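Local atomic coordinates of purine nucleoside phosphorylase (PDB entry 1XFJ), a protein that probably cleaves purine nucleosides such as inosine and methylthioadenosine with phosphate and deaminates adenosine, as a metal-binding member of the YfiH/LACC1 family. Residues A[180-185]-A[191-196]. Sequence-based numbering, arbitrary orientation.
Sequences HRFEAD and RFFKPG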
loop_
_atom_site.group_PDB
_atom_site.type_symbol
_atom_site.label_atom_id
_atom_site.label_comp_id
_atom_site.label_asym_id
_atom_site.label_seq_id
_atom_site.Cartn_x
_atom_site.Cartn_y
_atom_site.Cartn_z
ATOM N N HIS A 180 11.618 16.316 -13.219
ATOM C CA HIS A 180 13.065 16.315 -13.342
ATOM C C HIS A 180 13.749 15.419 -12.318
ATOM O O HIS A 180 14.763 14.793 -12.622
ATOM C CB HIS A 180 13.576 17.752 -13.262
ATOM C CG HIS A 180 13.085 18.618 -14.382
ATOM N ND1 HIS A 180 13.021 19.992 -14.293
ATOM C CD2 HIS A 180 12.619 18.300 -15.614
ATOM C CE1 HIS A 180 12.532 20.483 -15.418
ATOM N NE2 HIS A 180 12.280 19.478 -16.237
ATOM N N ARG A 181 13.192 15.338 -11.113
ATOM C CA ARG A 181 13.779 14.487 -10.082
ATOM C C ARG A 181 13.775 13.039 -10.564
ATOM O O ARG A 181 14.778 12.335 -10.457
ATOM C CB ARG A 181 12.988 14.593 -8.775
ATOM C CG ARG A 181 13.574 13.757 -7.643
ATOM C CD ARG A 181 12.731 13.830 -6.377
ATOM N NE ARG A 181 12.640 15.189 -5.847
ATOM C CZ ARG A 181 11.525 15.912 -5.827
ATOM N NH1 ARG A 181 10.394 15.411 -6.308
ATOM N NH2 ARG A 181 11.540 17.139 -5.324
ATOM N N PHE A 182 12.639 12.594 -11.094
ATOM C CA PHE A 182 12.528 11.226 -11.593
ATOM C C PHE A 182 13.391 10.979 -12.823
ATOM O O PHE A 182 14.056 9.949 -12.924
ATOM C CB PHE A 182 11.072 10.882 -11.923
ATOM C CG PHE A 182 10.299 10.356 -10.750
ATOM C CD1 PHE A 182 9.880 11.209 -9.735
ATOM C CD2 PHE A 182 10.040 8.995 -10.633
ATOM C CE1 PHE A 182 9.218 10.717 -8.611
ATOM C CE2 PHE A 182 9.377 8.488 -9.513
ATOM C CZ PHE A 182 8.968 9.352 -8.500
ATOM N N GLU A 183 13.377 11.917 -13.764
ATOM C CA GLU A 183 14.167 11.752 -14.978
ATOM C C GLU A 183 15.657 11.679 -14.679
ATOM O O GLU A 183 16.395 10.937 -15.329
ATOM C CB GLU A 183 13.897 12.896 -15.956
ATOM C CG GLU A 183 12.471 12.931 -16.483
ATOM C CD GLU A 183 12.299 13.899 -17.637
ATOM O OE1 GLU A 183 12.834 15.024 -17.554
ATOM O OE2 GLU A 183 11.622 13.540 -18.623
ATOM N N ALA A 184 16.092 12.446 -13.687
ATOM C CA ALA A 184 17.496 12.479 -13.306
ATOM C C ALA A 184 17.912 11.306 -12.423
ATOM O O ALA A 184 18.943 10.677 -12.664
ATOM C CB ALA A 184 17.806 13.798 -12.597
ATOM N N ASP A 185 17.110 11.009 -11.405
ATOM C CA ASP A 185 17.430 9.931 -10.471
ATOM C C ASP A 185 17.097 8.519 -10.930
ATOM O O ASP A 185 17.738 7.561 -10.497
ATOM C CB ASP A 185 16.754 10.188 -9.123
ATOM C CG ASP A 185 17.242 11.458 -8.462
ATOM O OD1 ASP A 185 18.197 12.070 -8.981
ATOM O OD2 ASP A 185 16.671 11.843 -7.420
ATOM N N ARG A 191 9.009 8.022 -19.150
ATOM C CA ARG A 191 7.923 7.408 -19.907
ATOM C C ARG A 191 6.653 7.236 -19.071
ATOM O O ARG A 191 5.584 6.911 -19.604
ATOM C CB ARG A 191 8.370 6.052 -20.469
ATOM C CG ARG A 191 8.684 4.976 -19.433
ATOM C CD ARG A 191 9.096 3.688 -20.145
ATOM N NE ARG A 191 9.206 2.527 -19.262
ATOM C CZ ARG A 191 10.204 2.311 -18.410
ATOM N NH1 ARG A 191 11.202 3.179 -18.307
ATOM N NH2 ARG A 191 10.207 1.215 -17.662
ATOM N N PHE A 192 6.769 7.462 -17.766
ATOM C CA PHE A 192 5.626 7.334 -16.868
ATOM C C PHE A 192 4.979 8.688 -16.600
ATOM O O PHE A 192 4.155 8.832 -15.693
ATOM C CB PHE A 192 6.067 6.684 -15.557
ATOM C CG PHE A 192 6.585 5.287 -15.731
ATOM C CD1 PHE A 192 5.739 4.271 -16.164
ATOM C CD2 PHE A 192 7.924 4.993 -15.504
ATOM C CE1 PHE A 192 6.220 2.984 -16.369
ATOM C CE2 PHE A 192 8.415 3.706 -15.707
ATOM C CZ PHE A 192 7.562 2.702 -16.140
ATOM N N PHE A 193 5.358 9.677 -17.401
ATOM C CA PHE A 193 4.806 11.021 -17.278
ATOM C C PHE A 193 4.007 11.333 -18.534
ATOM O O PHE A 193 4.417 10.993 -19.644
ATOM C CB PHE A 193 5.932 12.037 -17.084
ATOM C CG PHE A 193 6.571 11.970 -15.729
ATOM C CD1 PHE A 193 6.095 12.755 -14.680
ATOM C CD2 PHE A 193 7.635 11.107 -15.489
ATOM C CE1 PHE A 193 6.671 12.680 -13.412
ATOM C CE2 PHE A 193 8.217 11.024 -14.224
ATOM C CZ PHE A 193 7.737 11.811 -13.184
ATOM N N LYS A 194 2.857 11.970 -18.349
ATOM C CA LYS A 194 1.976 12.304 -19.459
ATOM C C LYS A 194 1.700 13.803 -19.495
ATOM O O LYS A 194 1.895 14.502 -18.503
ATOM C CB LYS A 194 0.666 11.530 -19.302
ATOM C CG LYS A 194 0.865 10.031 -19.106
ATOM C CD LYS A 194 -0.360 9.363 -18.491
ATOM C CE LYS A 194 -1.588 9.481 -19.379
ATOM N NZ LYS A 194 -2.770 8.807 -18.765
ATOM N N PRO A 195 1.242 14.320 -20.645
ATOM C CA PRO A 195 0.949 15.751 -20.760
ATOM C C PRO A 195 -0.010 16.199 -19.659
ATOM O O PRO A 195 -0.998 15.519 -19.378
ATOM C CB PRO A 195 0.337 15.861 -22.152
ATOM C CG PRO A 195 1.076 14.797 -22.910
ATOM C CD PRO A 195 1.034 13.641 -21.936
ATOM N N GLY A 196 0.287 17.339 -19.043
ATOM C CA GLY A 196 -0.552 17.844 -17.971
ATOM C C GLY A 196 -1.437 19.010 -18.368
ATOM O O GLY A 196 -1.571 19.332 -19.548
#
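Phe193 reaches from strand 193-195 to helix 176-185 and turns the edge of its ring toward the face of Phe182. The pair is an offset edge-to-face stack, with ring centroids 5.8 Å apart and planes inclined at 69°. The far end of the Phe193 ring does the touching: its CE2-CZ edge abuts the start of the Phe182 side chain, Phe182 CB lying 3.7 Å from Phe193 CE2 and Phe182 CG 3.8 Å from Phe193 CZ. Phe182 CG lies in the plane of the Phe193 ring, at its edge. Phe193 has its CG anti to the carbonyl carbon (chi1 -72°), which directs the ring across to the helix.

The contact closes a short helix-to-strand connection: five residues without helix or strand separate the segments, and 193-195 is an outer strand of the three-stranded antiparallel sheet formed with 173-175 and 201-204. Strand 173-175 leads directly into helix 176-185, and Phe193, which also touches Phe178 and Leu179, joins this helix to the outer strand. The centre of the contact lies about 22 Å from the centre of the chain.

Further aromatic packing surrounds the pair. Phe204, from the central strand of that sheet, meets both rings, while Phe178 stacks on Phe182 and Phe209 meets it edge-to-face. Trp134 and Leu138 of helix 134-139 also touch the buried Phe182.

Among the polar contacts, the Phe182 carbonyl oxygen is hydrogen-bonded to Ser189 OG in the connecting loop.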